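Putative hyaluronoglucosaminidase (Clostridium perfringens, PDB 6PWI) is a family 84 glycoside hydrolase that probably acts as a hexosaminidase, represented here by its catalytic barrel, the domain preceding it and a helical region after it. Local coordinates at residues 173-178 against 442-447. Residues are numbered along the deposited sequence; the frame is centred on the assembly and turned at random.
Sequences DYSDGQ and YGWNRA
With CG of W444 anti to the backbone N (chi1 -179°), the indole runs back alongside the strand at S175 and D173, while D176, its CG beside its own backbone N (chi1 -76°), turns its carboxylate toward the backbone N of R446. Tryptophan suits its place by offering both a broad face and a polar edge. S175, small enough for its CB to sit close over the six-membered ring of W444, places that atom 3.7 Å from the ring centroid in a CH-pi contact. At the edge, W444 NE1 donates to D173 OD1 (2.9 Å), approaching from above the carboxylate plane, which stands 82° from the ring. D173 OD1 also accepts from Y174 N and Q41 N, so three donors grip this buried oxygen and probably favour the ionised aspartate. The contact joins the end of strand 165-175, in the mixed sheet preceding the catalytic (beta/alpha)8 barrel, to the C-terminal end of helix 433-444, which follows the eighth barrel strand. There D176 N binds W444 O at 2.7 Å, and G177 N reaches G443 O in a weak bond of 3.2 Å. Aspartate suits the turn because its short side chain brings a carboxylate oxygen within range of the backbone N-H just past the helix end: D176 OD2 takes R446 N (2.9 Å) on its anti lone pair, and a water links it to A447 N. The guanidinium of R446 lies across D176 CB, its NH2 hydrogen-bonded to F418 O.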
ATOM      1  N   ASP A 173     -19.763   7.740   2.771  1.00 27.52           N
ATOM      2  CA  ASP A 173     -18.635   6.855   2.532  1.00 25.78           C
ATOM      3  C   ASP A 173     -18.516   5.808   3.635  1.00 25.22           C
ATOM      4  O   ASP A 173     -18.971   6.008   4.762  1.00 25.09           O
ATOM      5  CB  ASP A 173     -17.339   7.646   2.343  1.00 25.03           C
ATOM      6  CG  ASP A 173     -16.367   7.000   1.370  1.00 26.16           C
ATOM      7  OD1 ASP A 173     -16.621   5.839   0.948  1.00 27.58           O
ATOM      8  OD2 ASP A 173     -15.363   7.655   1.035  1.00 25.04           O
ATOM      9  N   TYR A 174     -17.897   4.683   3.273  1.00 24.85           N
ATOM     10  CA  TYR A 174     -17.563   3.627   4.215  1.00 25.27           C
ATOM     11  C   TYR A 174     -16.544   2.684   3.578  1.00 25.04           C
ATOM     12  O   TYR A 174     -16.285   2.761   2.381  1.00 24.86           O
ATOM     13  CB  TYR A 174     -18.823   2.873   4.642  1.00 24.81           C
ATOM     14  CG  TYR A 174     -19.500   2.119   3.528  1.00 24.57           C
ATOM     15  CD1 TYR A 174     -19.093   0.841   3.176  1.00 23.64           C
ATOM     16  CD2 TYR A 174     -20.558   2.688   2.833  1.00 24.90           C
ATOM     17  CE1 TYR A 174     -19.722   0.150   2.151  1.00 24.94           C
ATOM     18  CE2 TYR A 174     -21.202   2.009   1.811  1.00 24.21           C
ATOM     19  CZ  TYR A 174     -20.778   0.738   1.469  1.00 25.21           C
ATOM     20  OH  TYR A 174     -21.416   0.079   0.461  1.00 25.83           O
ATOM     21  N   SER A 175     -15.980   1.792   4.396  1.00 24.40           N
ATOM     22  CA  SER A 175     -14.974   0.856   3.935  1.00 24.09           C
ATOM     23  C   SER A 175     -15.578  -0.537   3.808  1.00 24.23           C
ATOM     24  O   SER A 175     -16.330  -0.971   4.675  1.00 22.87           O
ATOM     25  CB  SER A 175     -13.789   0.830   4.854  1.00 24.55           C
ATOM     26  OG  SER A 175     -12.805  -0.074   4.366  1.00 25.02           O
ATOM     27  N   ASP A 176     -15.214  -1.226   2.722  1.00 24.86           N
ATOM     28  CA  ASP A 176     -15.576  -2.620   2.542  1.00 25.55           C
ATOM     29  C   ASP A 176     -14.779  -3.475   3.522  1.00 25.54           C
ATOM     30  O   ASP A 176     -15.322  -4.413   4.089  1.00 25.26           O
ATOM     31  CB  ASP A 176     -15.420  -3.056   1.085  1.00 26.46           C
ATOM     32  CG  ASP A 176     -16.541  -2.535   0.202  1.00 28.07           C
ATOM     33  OD1 ASP A 176     -17.717  -2.640   0.633  1.00 28.78           O
ATOM     34  OD2 ASP A 176     -16.233  -2.008  -0.897  1.00 27.86           O
ATOM     35  N   GLY A 177     -13.504  -3.123   3.723  1.00 26.70           N
ATOM     36  CA  GLY A 177     -12.614  -3.886   4.582  1.00 28.18           C
ATOM     37  C   GLY A 177     -12.442  -3.242   5.956  1.00 29.03           C
ATOM     38  O   GLY A 177     -12.394  -2.018   6.071  1.00 28.32           O
ATOM     39  N   GLN A 178     -12.342  -4.094   6.984  1.00 29.38           N
ATOM     40  CA  GLN A 178     -12.038  -3.687   8.346  1.00 30.52           C
ATOM     41  C   GLN A 178     -10.598  -3.162   8.427  1.00 30.17           C
ATOM     42  O   GLN A 178     -10.366  -2.109   9.013  1.00 30.87           O
ATOM     43  CB  GLN A 178     -12.351  -4.845   9.298  1.00 33.46           C
ATOM     44  CG  GLN A 178     -12.060  -4.568  10.768  1.00 39.36           C
ATOM     45  CD  GLN A 178     -12.075  -5.803  11.646  1.00 44.44           C
ATOM     46  OE1 GLN A 178     -12.128  -6.943  11.181  1.00 48.34           O
ATOM     47  NE2 GLN A 178     -12.010  -5.586  12.950  1.00 44.62           N
ATOM     48  N   TYR A 442      -8.371  -0.450  -3.193  1.00 19.94           N
ATOM     49  CA  TYR A 442      -9.082  -1.714  -3.254  1.00 19.77           C
ATOM     50  C   TYR A 442      -9.653  -2.075  -1.885  1.00 20.04           C
ATOM     51  O   TYR A 442     -10.776  -2.561  -1.788  1.00 20.76           O
ATOM     52  CB  TYR A 442      -8.160  -2.819  -3.770  1.00 19.68           C
ATOM     53  CG  TYR A 442      -8.745  -4.209  -3.747  1.00 19.86           C
ATOM     54  CD1 TYR A 442      -9.815  -4.557  -4.559  1.00 20.41           C
ATOM     55  CD2 TYR A 442      -8.222  -5.190  -2.922  1.00 20.20           C
ATOM     56  CE1 TYR A 442     -10.351  -5.837  -4.553  1.00 20.61           C
ATOM     57  CE2 TYR A 442      -8.736  -6.478  -2.910  1.00 20.84           C
ATOM     58  CZ  TYR A 442      -9.804  -6.802  -3.726  1.00 21.13           C
ATOM     59  OH  TYR A 442     -10.315  -8.066  -3.707  1.00 22.67           O
ATOM     60  N   GLY A 443      -8.863  -1.845  -0.832  1.00 20.25           N
ATOM     61  CA  GLY A 443      -9.256  -2.224   0.515  1.00 20.08           C
ATOM     62  C   GLY A 443     -10.487  -1.456   0.982  1.00 20.53           C
ATOM     63  O   GLY A 443     -11.336  -2.021   1.675  1.00 21.64           O
ATOM     64  N   TRP A 444     -10.568  -0.178   0.581  1.00 20.12           N
ATOM     65  CA  TRP A 444     -11.650   0.712   0.974  1.00 20.89           C
ATOM     66  C   TRP A 444     -12.918   0.412   0.171  1.00 22.15           C
ATOM     67  O   TRP A 444     -13.977   0.176   0.760  1.00 21.31           O
ATOM     68  CB  TRP A 444     -11.233   2.185   0.855  1.00 20.49           C
ATOM     69  CG  TRP A 444     -12.311   3.137   1.283  1.00 20.29           C
ATOM     70  CD1 TRP A 444     -13.281   3.682   0.494  1.00 20.00           C
ATOM     71  CD2 TRP A 444     -12.551   3.641   2.610  1.00 20.10           C
ATOM     72  NE1 TRP A 444     -14.104   4.488   1.232  1.00 19.74           N
ATOM     73  CE2 TRP A 444     -13.683   4.485   2.535  1.00 20.09           C
ATOM     74  CE3 TRP A 444     -11.924   3.469   3.854  1.00 20.06           C
ATOM     75  CZ2 TRP A 444     -14.199   5.147   3.652  1.00 19.97           C
ATOM     76  CZ3 TRP A 444     -12.437   4.119   4.958  1.00 19.96           C
ATOM     77  CH2 TRP A 444     -13.557   4.950   4.856  1.00 19.92           C
ATOM     78  N   ASN A 445     -12.788   0.421  -1.167  1.00 22.45           N
ATOM     79  CA  ASN A 445     -13.907   0.264  -2.083  1.00 23.13           C
ATOM     80  C   ASN A 445     -13.575  -0.825  -3.099  1.00 24.14           C
ATOM     81  O   ASN A 445     -12.888  -0.553  -4.081  1.00 24.68           O
ATOM     82  CB  ASN A 445     -14.208   1.573  -2.823  1.00 22.60           C
ATOM     83  CG  ASN A 445     -15.441   1.515  -3.707  1.00 22.96           C
ATOM     84  OD1 ASN A 445     -15.836   0.449  -4.177  1.00 22.43           O
ATOM     85  ND2 ASN A 445     -16.056   2.664  -3.948  1.00 22.47           N
ATOM     86  N   ARG A 446     -14.106  -2.034  -2.878  1.00 24.42           N
ATOM     87  CA  ARG A 446     -13.743  -3.189  -3.680  1.00 24.98           C
ATOM     88  C   ARG A 446     -14.385  -3.149  -5.066  1.00 25.30           C
ATOM     89  O   ARG A 446     -13.691  -3.299  -6.067  1.00 25.13           O
ATOM     90  CB  ARG A 446     -14.062  -4.488  -2.941  1.00 25.82           C
ATOM     91  CG  ARG A 446     -12.972  -4.907  -1.971  1.00 29.01           C
ATOM     92  CD  ARG A 446     -13.527  -6.033  -1.132  1.00 31.19           C
ATOM     93  NE  ARG A 446     -13.030  -6.060   0.233  1.00 33.14           N
ATOM     94  CZ  ARG A 446     -13.618  -6.752   1.208  1.00 36.09           C
ATOM     95  NH1 ARG A 446     -14.720  -7.442   0.948  1.00 35.08           N
ATOM     96  NH2 ARG A 446     -13.111  -6.746   2.434  1.00 34.29           N
ATOM     97  N   ALA A 447     -15.707  -2.977  -5.130  1.00 25.77           N
ATOM     98  CA  ALA A 447     -16.409  -3.128  -6.397  1.00 27.37           C
ATOM     99  C   ALA A 447     -15.939  -2.088  -7.415  1.00 28.47           C
ATOM    100  O   ALA A 447     -15.840  -2.395  -8.604  1.00 29.32           O
ATOM    101  CB  ALA A 447     -17.903  -3.081  -6.195  1.00 26.44           C
TER
HETATM  102  O   HOH W   1     -17.542  -2.781  -2.915  1.00 21.45           O